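Local coordinates for protein probable aminotransferase (Pseudomonas aeruginosa, PDB 5YKR) that is a probable class-III aminotransferase of the pyridoxal-phosphate-dependent transferase superfamily, a two-chain assembly whose cofactor is carried on a modified lysine, at residues L20-D24 against P54-L59; Q76-A81 against G421-T425; M88-Q93 against L432-A436. Residues are numbered along the deposited sequence.

Interaction 1: L20-D24 against P54-L59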
ATOM      1  N   LEU A  20     -25.999  17.874  15.131  1.00 19.08           N
ATOM      2  CA  LEU A  20     -24.967  18.606  14.377  1.00 19.93           C
ATOM      3  C   LEU A  20     -24.614  19.921  15.084  1.00 21.07           C
ATOM      4  O   LEU A  20     -23.432  20.269  15.181  1.00 22.36           O
ATOM      5  CB  LEU A  20     -25.394  18.847  12.924  1.00 19.46           C
ATOM      6  CG  LEU A  20     -25.352  17.639  11.999  1.00 19.80           C
ATOM      7  CD1 LEU A  20     -26.132  17.944  10.718  1.00 20.62           C
ATOM      8  CD2 LEU A  20     -23.911  17.200  11.703  1.00 18.36           C
ATOM      9  N   ARG A  21     -25.629  20.619  15.608  1.00 20.28           N
ATOM     10  CA  ARG A  21     -25.352  21.823  16.396  1.00 23.87           C
ATOM     11  C   ARG A  21     -24.585  21.498  17.677  1.00 22.60           C
ATOM     12  O   ARG A  21     -23.584  22.165  17.981  1.00 25.40           O
ATOM     13  CB  ARG A  21     -26.647  22.580  16.705  1.00 25.54           C
ATOM     14  CG  ARG A  21     -26.439  23.884  17.409  1.00 34.17           C
ATOM     15  CD  ARG A  21     -27.715  24.746  17.323  1.00 38.54           C
ATOM     16  NE  ARG A  21     -28.941  24.067  17.764  1.00 44.67           N
ATOM     17  CZ  ARG A  21     -29.263  23.802  19.039  1.00 52.77           C
ATOM     18  NH1 ARG A  21     -28.452  24.151  20.052  1.00 56.48           N
ATOM     19  NH2 ARG A  21     -30.403  23.158  19.301  1.00 54.90           N
ATOM     20  N   ARG A  22     -25.013  20.441  18.378  1.00 23.72           N
ATOM     21  CA  ARG A  22     -24.313  19.951  19.579  1.00 23.45           C
ATOM     22  C   ARG A  22     -22.865  19.589  19.224  1.00 23.34           C
ATOM     23  O   ARG A  22     -21.959  19.883  19.978  1.00 23.09           O
ATOM     24  CB  ARG A  22     -25.034  18.728  20.153  1.00 26.78           C
ATOM     25  CG  ARG A  22     -24.538  18.177  21.480  1.00 32.95           C
ATOM     26  CD  ARG A  22     -25.280  16.884  21.944  1.00 32.15           C
ATOM     27  NE  ARG A  22     -26.672  17.093  22.193  1.00 42.51           N
ATOM     28  CZ  ARG A  22     -27.158  17.675  23.303  1.00 44.95           C
ATOM     29  NH1 ARG A  22     -26.343  18.127  24.262  1.00 58.77           N
ATOM     30  NH2 ARG A  22     -28.443  17.843  23.460  1.00 46.30           N
ATOM     31  N   PHE A  23     -22.652  18.989  18.054  1.00 20.22           N
ATOM     32  CA  PHE A  23     -21.308  18.587  17.657  1.00 19.46           C
ATOM     33  C   PHE A  23     -20.398  19.849  17.524  1.00 20.99           C
ATOM     34  O   PHE A  23     -19.240  19.864  17.975  1.00 19.90           O
ATOM     35  CB  PHE A  23     -21.340  17.803  16.356  1.00 19.62           C
ATOM     36  CG  PHE A  23     -19.984  17.487  15.844  1.00 19.38           C
ATOM     37  CD1 PHE A  23     -19.276  18.419  15.088  1.00 20.43           C
ATOM     38  CD2 PHE A  23     -19.378  16.292  16.182  1.00 18.53           C
ATOM     39  CE1 PHE A  23     -17.997  18.138  14.654  1.00 20.08           C
ATOM     40  CE2 PHE A  23     -18.080  16.012  15.757  1.00 18.10           C
ATOM     41  CZ  PHE A  23     -17.387  16.946  14.986  1.00 18.94           C
ATOM     42  N   ASP A  24     -20.936  20.882  16.895  1.00 21.64           N
ATOM     43  CA  ASP A  24     -20.193  22.142  16.738  1.00 22.14           C
ATOM     44  C   ASP A  24     -19.839  22.753  18.107  1.00 23.00           C
ATOM     45  O   ASP A  24     -18.705  23.209  18.323  1.00 25.84           O
ATOM     46  CB  ASP A  24     -21.013  23.162  15.947  1.00 25.14           C
ATOM     47  CG  ASP A  24     -21.338  22.726  14.519  1.00 27.62           C
ATOM     48  OD1 ASP A  24     -20.607  21.889  13.966  1.00 27.25           O
ATOM     49  OD2 ASP A  24     -22.328  23.298  13.929  1.00 31.74           O
ATOM     50  N   PRO A  54     -19.762  11.445  10.997  1.00 16.35           N
ATOM     51  CA  PRO A  54     -20.948  12.285  11.022  1.00 19.90           C
ATOM     52  C   PRO A  54     -20.525  13.563  11.843  1.00 21.81           C
ATOM     53  O   PRO A  54     -19.541  13.566  12.581  1.00 32.28           O
ATOM     54  CB  PRO A  54     -21.916  11.412  11.737  1.00 22.64           C
ATOM     55  CG  PRO A  54     -21.082  10.693  12.731  1.00 19.94           C
ATOM     56  CD  PRO A  54     -19.824  10.355  11.971  1.00 19.00           C
ATOM     57  N   GLY A  55     -21.215  14.602  11.735  1.00 29.48           N
ATOM     58  CA  GLY A  55     -20.638  15.802  12.293  1.00 25.74           C
ATOM     59  C   GLY A  55     -19.999  16.575  11.186  1.00 21.71           C
ATOM     60  O   GLY A  55     -19.711  16.073  10.094  1.00 24.17           O
ATOM     61  N   ASN A  56     -19.740  17.810  11.482  1.00 20.71           N
ATOM     62  CA  ASN A  56     -19.346  18.715  10.441  1.00 20.78           C
ATOM     63  C   ASN A  56     -17.857  18.695  10.131  1.00 20.36           C
ATOM     64  O   ASN A  56     -17.444  19.218   9.102  1.00 25.37           O
ATOM     65  CB  ASN A  56     -19.883  20.084  10.782  1.00 24.24           C
ATOM     66  CG  ASN A  56     -21.400  20.169  10.625  1.00 26.98           C
ATOM     67  OD1 ASN A  56     -21.962  19.725   9.612  1.00 25.90           O
ATOM     68  ND2 ASN A  56     -22.069  20.748  11.614  1.00 30.22           N
ATOM     69  N   CYS A  57     -17.081  17.992  10.935  1.00 18.26           N
ATOM     70  CA  CYS A  57     -15.669  17.736  10.615  1.00 16.86           C
ATOM     71  C   CYS A  57     -15.203  16.497  11.351  1.00 16.45           C
ATOM     72  O   CYS A  57     -15.813  16.104  12.353  1.00 17.34           O
ATOM     73  CB  CYS A  57     -14.790  18.920  11.061  1.00 18.34           C
ATOM     74  SG  CYS A  57     -14.872  19.283  12.843  1.00 19.24           S
ATOM     75  N   PRO A  58     -14.097  15.860  10.877  1.00 16.01           N
ATOM     76  CA  PRO A  58     -13.515  14.795  11.666  1.00 14.78           C
ATOM     77  C   PRO A  58     -12.906  15.340  12.963  1.00 14.13           C
ATOM     78  O   PRO A  58     -12.352  16.453  13.004  1.00 14.71           O
ATOM     79  CB  PRO A  58     -12.400  14.233  10.779  1.00 15.22           C
ATOM     80  CG  PRO A  58     -12.106  15.295   9.828  1.00 15.87           C
ATOM     81  CD  PRO A  58     -13.369  16.050   9.601  1.00 16.63           C
ATOM     82  N   LEU A  59     -13.018  14.544  14.023  1.00 13.22           N
ATOM     83  CA  LEU A  59     -12.292  14.874  15.263  1.00 12.84           C
ATOM     84  C   LEU A  59     -10.774  14.793  15.040  1.00 13.84           C
ATOM     85  O   LEU A  59     -10.310  13.873  14.395  1.00 14.86           O
ATOM     86  CB  LEU A  59     -12.687  13.902  16.352  1.00 13.44           C
ATOM     87  CG  LEU A  59     -14.154  13.779  16.765  1.00 14.89           C
ATOM     88  CD1 LEU A  59     -14.293  12.598  17.706  1.00 15.95           C
ATOM     89  CD2 LEU A  59     -14.622  15.083  17.373  1.00 16.66           C
TER
HETATM   90  O   HOH W   1     -24.631  22.309  12.277  1.00 31.72           O
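This is a helix-to-loop packing contact in which an aromatic side chain of the N-terminal helix 9-26 lies against the irregular segment 54-59 that leads into strand 61-65. Phe23 (chi1 t) points at the loop and is the centre of the contact. Gly55 CA sits over one face of its ring in a CH-pi contact, 4.0 Å from the ring centroid and 9° off the normal. Gly55 has a positive phi (98°); a CB would fall 2.9 Å from Phe23 CE2 and, at these backbone angles, also collide with Pro54 O, so the backbone alone already requires a glycine. At the ring edge Cys57 makes a sulfur-aromatic contact, its SG 3.8 Å from Phe23 CE1, while Leu59 CD2 approaches Phe23 CE2 at 3.9 Å. Cys57 O comes closest, 3.2 Å from Phe23 CZ. One turn earlier on the helix, Leu20 CD2 packs 3.6 Å from Gly55 CA. Leu415 of helix 407-418 touches both Leu20 and Phe23, and Pro316 of the second subunit packs on Leu20 and Asn56, so the contact reaches the dimer interface. Asn56 ND2 donates to Asp24 OD1 at 3.0 Å (177°), and a water accepts from Asn56 ND2 (3.1 Å) and donates to Asp24 OD2 (3.0 Å). The contact thus joins a buried aromatic centre, packed on glycine, cysteine and leucine, to a charge-assisted amide-carboxylate hydrogen bond at its edge, doubled by a water.

Interaction 2: Q76-A81 against G421-T425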
ATOM      1  N   GLN A  76     -13.541  12.788  25.861  1.00 17.09           N
ATOM      2  CA  GLN A  76     -13.086  11.400  25.997  1.00 17.00           C
ATOM      3  C   GLN A  76     -14.117  10.478  25.428  1.00 15.83           C
ATOM      4  O   GLN A  76     -15.308  10.693  25.605  1.00 18.05           O
ATOM      5  CB  GLN A  76     -12.784  11.053  27.459  1.00 19.84           C
ATOM      6  CG  GLN A  76     -11.588  11.831  27.978  1.00 25.59           C
ATOM      7  CD  GLN A  76     -11.064  11.326  29.315  1.00 29.90           C
ATOM      8  OE1 GLN A  76     -10.951  10.116  29.583  1.00 37.10           O
ATOM      9  NE2 GLN A  76     -10.760  12.276  30.178  1.00 40.29           N
ATOM     10  N   TYR A  77     -13.665   9.394  24.793  1.00 14.36           N
ATOM     11  CA  TYR A  77     -14.513   8.433  24.138  1.00 14.38           C
ATOM     12  C   TYR A  77     -14.086   7.017  24.487  1.00 14.43           C
ATOM     13  O   TYR A  77     -12.887   6.771  24.707  1.00 15.61           O
ATOM     14  CB  TYR A  77     -14.421   8.575  22.598  1.00 14.03           C
ATOM     15  CG  TYR A  77     -14.639   9.978  22.086  1.00 14.00           C
ATOM     16  CD1 TYR A  77     -13.614  10.896  22.097  1.00 13.41           C
ATOM     17  CD2 TYR A  77     -15.889  10.401  21.639  1.00 13.36           C
ATOM     18  CE1 TYR A  77     -13.816  12.218  21.704  1.00 13.62           C
ATOM     19  CE2 TYR A  77     -16.089  11.685  21.174  1.00 14.05           C
ATOM     20  CZ  TYR A  77     -15.053  12.606  21.213  1.00 14.06           C
ATOM     21  OH  TYR A  77     -15.312  13.891  20.770  1.00 15.61           O
ATOM     22  N   VAL A  78     -15.053   6.103  24.495  1.00 13.90           N
ATOM     23  CA  VAL A  78     -14.777   4.693  24.333  1.00 14.60           C
ATOM     24  C   VAL A  78     -14.901   4.402  22.825  1.00 14.21           C
ATOM     25  O   VAL A  78     -15.813   4.868  22.125  1.00 14.00           O
ATOM     26  CB  VAL A  78     -15.652   3.712  25.139  1.00 20.62           C
ATOM     27  CG1 VAL A  78     -17.062   4.029  25.039  1.00 25.48           C
ATOM     28  CG2 VAL A  78     -15.458   2.294  24.656  1.00 26.95           C
ATOM     29  N   ASP A  79     -13.903   3.678  22.323  1.00 13.84           N
ATOM     30  CA  ASP A  79     -13.724   3.444  20.894  1.00 13.19           C
ATOM     31  C   ASP A  79     -14.091   2.033  20.526  1.00 12.06           C
ATOM     32  O   ASP A  79     -13.356   1.064  20.846  1.00 13.07           O
ATOM     33  CB  ASP A  79     -12.284   3.786  20.514  1.00 13.07           C
ATOM     34  CG  ASP A  79     -12.069   3.855  19.023  1.00 11.50           C
ATOM     35  OD1 ASP A  79     -13.015   3.561  18.252  1.00 12.30           O
ATOM     36  OD2 ASP A  79     -10.918   4.158  18.598  1.00 13.19           O
ATOM     37  N   PHE A  80     -15.236   1.895  19.820  1.00 12.16           N
ATOM     38  CA  PHE A  80     -15.645   0.662  19.161  1.00 12.35           C
ATOM     39  C   PHE A  80     -15.377   0.646  17.635  1.00 11.65           C
ATOM     40  O   PHE A  80     -15.707  -0.319  16.937  1.00 12.53           O
ATOM     41  CB  PHE A  80     -17.157   0.380  19.425  1.00 12.79           C
ATOM     42  CG  PHE A  80     -17.492  -0.015  20.838  1.00 13.60           C
ATOM     43  CD1 PHE A  80     -17.261  -1.292  21.270  1.00 13.53           C
ATOM     44  CD2 PHE A  80     -17.950   0.907  21.751  1.00 15.52           C
ATOM     45  CE1 PHE A  80     -17.553  -1.681  22.556  1.00 14.75           C
ATOM     46  CE2 PHE A  80     -18.244   0.520  23.059  1.00 16.34           C
ATOM     47  CZ  PHE A  80     -18.065  -0.758  23.435  1.00 16.04           C
ATOM     48  N   ALA A  81     -14.815   1.757  17.154  1.00 11.87           N
ATOM     49  CA  ALA A  81     -14.410   1.903  15.741  1.00 10.96           C
ATOM     50  C   ALA A  81     -13.018   1.339  15.469  1.00 10.63           C
ATOM     51  O   ALA A  81     -12.781   0.665  14.454  1.00 11.37           O
ATOM     52  CB  ALA A  81     -14.431   3.380  15.380  1.00 11.17           C
ATOM     53  N   GLY A 421     -19.808  10.336  23.847  1.00 15.33           N
ATOM     54  CA  GLY A 421     -18.579   9.649  24.241  1.00 15.39           C
ATOM     55  C   GLY A 421     -18.380   8.210  23.754  1.00 14.10           C
ATOM     56  O   GLY A 421     -17.595   7.454  24.367  1.00 15.13           O
ATOM     57  N   VAL A 422     -19.027   7.823  22.653  1.00 14.27           N
ATOM     58  CA  VAL A 422     -18.830   6.493  22.073  1.00 13.69           C
ATOM     59  C   VAL A 422     -18.548   6.663  20.563  1.00 14.41           C
ATOM     60  O   VAL A 422     -19.370   7.247  19.826  1.00 14.83           O
ATOM     61  CB  VAL A 422     -20.026   5.584  22.276  1.00 15.18           C
ATOM     62  CG1 VAL A 422     -19.857   4.303  21.480  1.00 16.77           C
ATOM     63  CG2 VAL A 422     -20.245   5.296  23.767  1.00 15.11           C
ATOM     64  N   LEU A 423     -17.408   6.163  20.107  1.00 12.62           N
ATOM     65  CA  LEU A 423     -17.096   6.156  18.685  1.00 13.50           C
ATOM     66  C   LEU A 423     -17.430   4.819  18.021  1.00 12.84           C
ATOM     67  O   LEU A 423     -16.996   3.764  18.459  1.00 13.78           O
ATOM     68  CB  LEU A 423     -15.577   6.412  18.480  1.00 14.35           C
ATOM     69  CG  LEU A 423     -15.063   7.745  18.977  1.00 15.54           C
ATOM     70  CD1 LEU A 423     -13.550   7.844  18.886  1.00 17.23           C
ATOM     71  CD2 LEU A 423     -15.716   8.874  18.225  1.00 17.42           C
ATOM     72  N   LEU A 424     -18.127   4.919  16.920  1.00 13.39           N
ATOM     73  CA  LEU A 424     -18.446   3.816  16.037  1.00 14.11           C
ATOM     74  C   LEU A 424     -17.917   4.175  14.658  1.00 13.29           C
ATOM     75  O   LEU A 424     -18.007   5.343  14.227  1.00 14.53           O
ATOM     76  CB  LEU A 424     -19.955   3.611  15.941  1.00 16.05           C
ATOM     77  CG  LEU A 424     -20.545   3.243  17.286  1.00 20.22           C
ATOM     78  CD1 LEU A 424     -22.045   3.465  17.222  1.00 26.16           C
ATOM     79  CD2 LEU A 424     -20.211   1.831  17.654  1.00 19.52           C
ATOM     80  N   THR A 425     -17.392   3.199  13.925  1.00 13.24           N
ATOM     81  CA  THR A 425     -16.876   3.496  12.615  1.00 13.74           C
ATOM     82  C   THR A 425     -17.960   4.041  11.713  1.00 12.66           C
ATOM     83  O   THR A 425     -19.084   3.526  11.726  1.00 13.66           O
ATOM     84  CB  THR A 425     -16.164   2.312  11.995  1.00 12.59           C
ATOM     85  OG1 THR A 425     -15.599   2.728  10.744  1.00 14.81           O
ATOM     86  CG2 THR A 425     -17.082   1.129  11.754  1.00 14.51           C
TER
HETATM   87  O   HOH W   2     -17.443   0.665  15.132  1.00 15.30           O
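Two apolar clusters, one on each face of a short parallel strand pair, form the heart of this contact. On one face Val78 CG1 meets Val422 CG2 at 3.7 Å, and Phe80 CD2 lies 3.9 Å from Val422 CG1; Leu444 and Leu448 of helix 439-456 also pack on Val422. On the other face Leu423 is the main apolar residue, its CD2 3.7 Å from Tyr77 CD2, with Leu418 of helix 407-418 beside it. The backbones run in register, Val78 beside Val422 and Asp79 beside Leu423, and are joined by Val78 N to Gly421 O, Leu423 N to Val78 O and Phe80 N to Leu423 O, each 2.9 Å. Farther on the backbones stay close (Ala81 CA to Thr425 CA 4.3 Å) and a water links them, donating to Phe80 O (2.7 Å) and accepting from Thr425 N (2.8 Å). At the polar edge Asp79 OD1 accepts from Ala81 N at 2.8 Å, an Asx turn that ends the strand, while its OD2 bonds to His91. Gly421, with positive phi, is the C-prime residue of the Schellman motif closing helix 407-418, so the chain turns at the helix end and enters strand 422-423 directly. Strand 422-423 is the edge strand, within this chain, of a mixed four-stranded sheet, with 76-79 beside it, separate from the large seven-stranded sheet characteristic of fold-type I PLP enzymes.

Interaction 3: M88-Q93 against L432-A436; sequences MFGHAQ and LTCPA
Two irregular segments meet here at a single close approach, Phe89 CA to Cys434 CA at 4.8 Å, without a direct hydrogen bond. Segment 88-93 runs from Met88 (-48/-36) through Phe89 (-94/16) to a positive phi at Gly90 (104/162), and past a left-handed Ala92 (55/43) reaches Gln93, the N-cap of helix 94-104. Segment 432-436 is extended from Leu432 to Cys434 and then bends at Pro435 (-60/-25). Leu432 (chi1 t, chi2 p) points toward Met88, whose chi angles are all t, and its CD2 lies 4.0 Å from Met88 CG. Thr433 turns its side chain away, its OG1 bonding to Met355 O in helix 349-372. Cys434 (chi1 p) aims its CB at the opposing backbone, 3.2 Å from Met88 O and 3.6 Å from Gly90 N. Pro435 sets its CD 3.4 Å from Phe89 O and its CG 4.0 Å from Gln93 NE2. Ala436 N donates a weak bond to a water (3.1 Å) that donates to Phe89 O (2.8 Å). That carbonyl also accepts from Gln93 NE2 at 2.8 Å, brought back by chi1 of -92° (between wells) and chi2 m. This is loop-to-loop packing without a shared sheet; Met88 also touches Cys287, next to modified Lys286, so it lies near the cofactor-bearing residue. Its chemistry is mostly van der Waals: Phe89 O has an amide and a water, whereas buried Thr433 O, 3.8 Å from Met88 O, has no polar partner.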
ATOM      1  N   MET A  88      -7.828  -3.124  15.635  1.00 10.52           N
ATOM      2  CA  MET A  88      -8.725  -4.129  16.182  1.00 11.84           C
ATOM      3  C   MET A  88      -8.377  -4.624  17.582  1.00 11.46           C
ATOM      4  O   MET A  88      -9.297  -4.937  18.374  1.00 13.30           O
ATOM      5  CB  MET A  88      -8.762  -5.341  15.222  1.00 14.51           C
ATOM      6  CG  MET A  88      -9.478  -6.542  15.783  1.00 17.85           C
ATOM      7  SD  MET A  88      -9.644  -7.795  14.529  1.00 18.90           S
ATOM      8  CE  MET A  88     -10.368  -9.033  15.546  1.00 23.33           C
ATOM      9  N   PHE A  89      -7.089  -4.742  17.878  1.00 11.07           N
ATOM     10  CA  PHE A  89      -6.684  -5.198  19.217  1.00 11.26           C
ATOM     11  C   PHE A  89      -6.400  -4.113  20.223  1.00 11.70           C
ATOM     12  O   PHE A  89      -5.853  -4.386  21.293  1.00 14.88           O
ATOM     13  CB  PHE A  89      -5.546  -6.226  19.104  1.00 12.42           C
ATOM     14  CG  PHE A  89      -5.944  -7.412  18.303  1.00 15.39           C
ATOM     15  CD1 PHE A  89      -6.623  -8.456  18.927  1.00 15.98           C
ATOM     16  CD2 PHE A  89      -5.668  -7.480  16.945  1.00 17.14           C
ATOM     17  CE1 PHE A  89      -7.090  -9.500  18.208  1.00 18.19           C
ATOM     18  CE2 PHE A  89      -6.178  -8.543  16.194  1.00 18.12           C
ATOM     19  CZ  PHE A  89      -6.868  -9.543  16.867  1.00 19.63           C
ATOM     20  N   GLY A  90      -6.855  -2.894  19.896  1.00 10.57           N
ATOM     21  CA  GLY A  90      -6.674  -1.719  20.738  1.00 10.97           C
ATOM     22  C   GLY A  90      -5.588  -0.793  20.232  1.00 10.71           C
ATOM     23  O   GLY A  90      -4.711  -1.166  19.416  1.00 12.24           O
ATOM     24  N   HIS A  91      -5.630   0.427  20.724  1.00  9.96           N
ATOM     25  CA  HIS A  91      -4.589   1.395  20.455  1.00 10.88           C
ATOM     26  C   HIS A  91      -3.382   1.143  21.333  1.00 10.18           C
ATOM     27  O   HIS A  91      -3.530   0.842  22.519  1.00 11.15           O
ATOM     28  CB  HIS A  91      -5.128   2.798  20.662  1.00 11.03           C
ATOM     29  CG  HIS A  91      -6.284   3.112  19.786  1.00 11.61           C
ATOM     30  ND1 HIS A  91      -6.191   3.149  18.418  1.00 11.56           N
ATOM     31  CD2 HIS A  91      -7.585   3.332  20.094  1.00 10.26           C
ATOM     32  CE1 HIS A  91      -7.384   3.445  17.918  1.00 11.03           C
ATOM     33  NE2 HIS A  91      -8.265   3.540  18.912  1.00 11.04           N
ATOM     34  N   ALA A  92      -2.180   1.353  20.767  1.00 10.84           N
ATOM     35  CA  ALA A  92      -0.978   1.372  21.585  1.00 11.49           C
ATOM     36  C   ALA A  92      -0.792   0.088  22.433  1.00 10.05           C
ATOM     37  O   ALA A  92      -0.459   0.157  23.631  1.00 12.82           O
ATOM     38  CB  ALA A  92      -0.960   2.625  22.477  1.00 12.82           C
ATOM     39  N   GLN A  93      -1.030  -1.067  21.833  1.00 10.96           N
ATOM     40  CA  GLN A  93      -0.708  -2.351  22.516  1.00 11.72           C
ATOM     41  C   GLN A  93       0.753  -2.332  22.913  1.00 11.02           C
ATOM     42  O   GLN A  93       1.622  -2.109  22.084  1.00 11.77           O
ATOM     43  CB  GLN A  93      -0.986  -3.530  21.572  1.00 13.02           C
ATOM     44  CG  GLN A  93      -2.334  -4.167  21.622  1.00 14.92           C
ATOM     45  CD  GLN A  93      -2.600  -5.000  22.841  1.00 14.98           C
ATOM     46  OE1 GLN A  93      -1.713  -5.230  23.725  1.00 19.51           O
ATOM     47  NE2 GLN A  93      -3.862  -5.482  22.915  1.00 16.96           N
ATOM     48  N   LEU A 432     -16.783  -3.144  17.461  1.00 12.22           N
ATOM     49  CA  LEU A 432     -15.732  -4.116  17.587  1.00 12.88           C
ATOM     50  C   LEU A 432     -15.152  -4.023  19.006  1.00 11.93           C
ATOM     51  O   LEU A 432     -14.822  -2.917  19.469  1.00 12.85           O
ATOM     52  CB  LEU A 432     -14.653  -3.749  16.518  1.00 13.63           C
ATOM     53  CG  LEU A 432     -13.490  -4.721  16.336  1.00 14.35           C
ATOM     54  CD1 LEU A 432     -13.887  -6.166  15.980  1.00 15.46           C
ATOM     55  CD2 LEU A 432     -12.607  -4.130  15.281  1.00 14.57           C
ATOM     56  N   THR A 433     -14.995  -5.166  19.651  1.00 11.75           N
ATOM     57  CA  THR A 433     -14.372  -5.218  20.975  1.00 11.80           C
ATOM     58  C   THR A 433     -12.898  -5.599  20.858  1.00 12.74           C
ATOM     59  O   THR A 433     -12.488  -6.232  19.892  1.00 14.09           O
ATOM     60  CB  THR A 433     -15.088  -6.231  21.887  1.00 14.48           C
ATOM     61  OG1 THR A 433     -14.986  -7.523  21.310  1.00 15.19           O
ATOM     62  CG2 THR A 433     -16.535  -5.872  22.049  1.00 14.26           C
ATOM     63  N   CYS A 434     -12.112  -5.140  21.832  1.00 12.60           N
ATOM     64  CA  CYS A 434     -10.698  -5.451  21.922  1.00 13.49           C
ATOM     65  C   CYS A 434     -10.366  -5.880  23.347  1.00 14.14           C
ATOM     66  O   CYS A 434     -11.225  -5.804  24.229  1.00 14.26           O
ATOM     67  CB  CYS A 434      -9.844  -4.248  21.482  1.00 12.78           C
ATOM     68  SG  CYS A 434      -9.875  -2.844  22.550  1.00 12.87           S
ATOM     69  N   PRO A 435      -9.130  -6.315  23.593  1.00 14.56           N
ATOM     70  CA  PRO A 435      -8.810  -6.768  24.967  1.00 15.45           C
ATOM     71  C   PRO A 435      -8.982  -5.707  26.043  1.00 15.66           C
ATOM     72  O   PRO A 435      -9.246  -6.067  27.192  1.00 18.53           O
ATOM     73  CB  PRO A 435      -7.349  -7.205  24.846  1.00 16.26           C
ATOM     74  CG  PRO A 435      -7.227  -7.643  23.454  1.00 17.46           C
ATOM     75  CD  PRO A 435      -8.052  -6.660  22.661  1.00 15.27           C
ATOM     76  N   ALA A 436      -8.875  -4.414  25.659  1.00 15.28           N
ATOM     77  CA  ALA A 436      -9.028  -3.298  26.594  1.00 16.06           C
ATOM     78  C   ALA A 436     -10.506  -2.850  26.810  1.00 16.53           C
ATOM     79  O   ALA A 436     -10.782  -2.049  27.718  1.00 18.61           O
ATOM     80  CB  ALA A 436      -8.202  -2.123  26.153  1.00 18.64           C
TER
HETATM   81  O   HOH W   3      -6.533  -3.525  23.843  1.00 29.78           O

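In the fold
From the N terminus, interaction 1 comes first, closing a short connection that includes helix 28-37 and setting helix 9-26 against the entry to strand 61-65. The chain then opens interactions 2 and 3 in turn, and only after some 340 residues returns to close them in the same order at 421-425 and 432-436, so these two cross. They touch through Asp79 OD2 and His91 NE2 (2.7 Å) and through Phe80 O and Leu432 N (3.1 Å), both probable hydrogen bonds. Interactions 2 and 3 join the early strand and loop to the C-terminal strands 422-423 and 430-432, and interaction 1 adds helix 9-26 beside them through Leu59, whose CD1 packs 4.0 Å from Leu423 CD2.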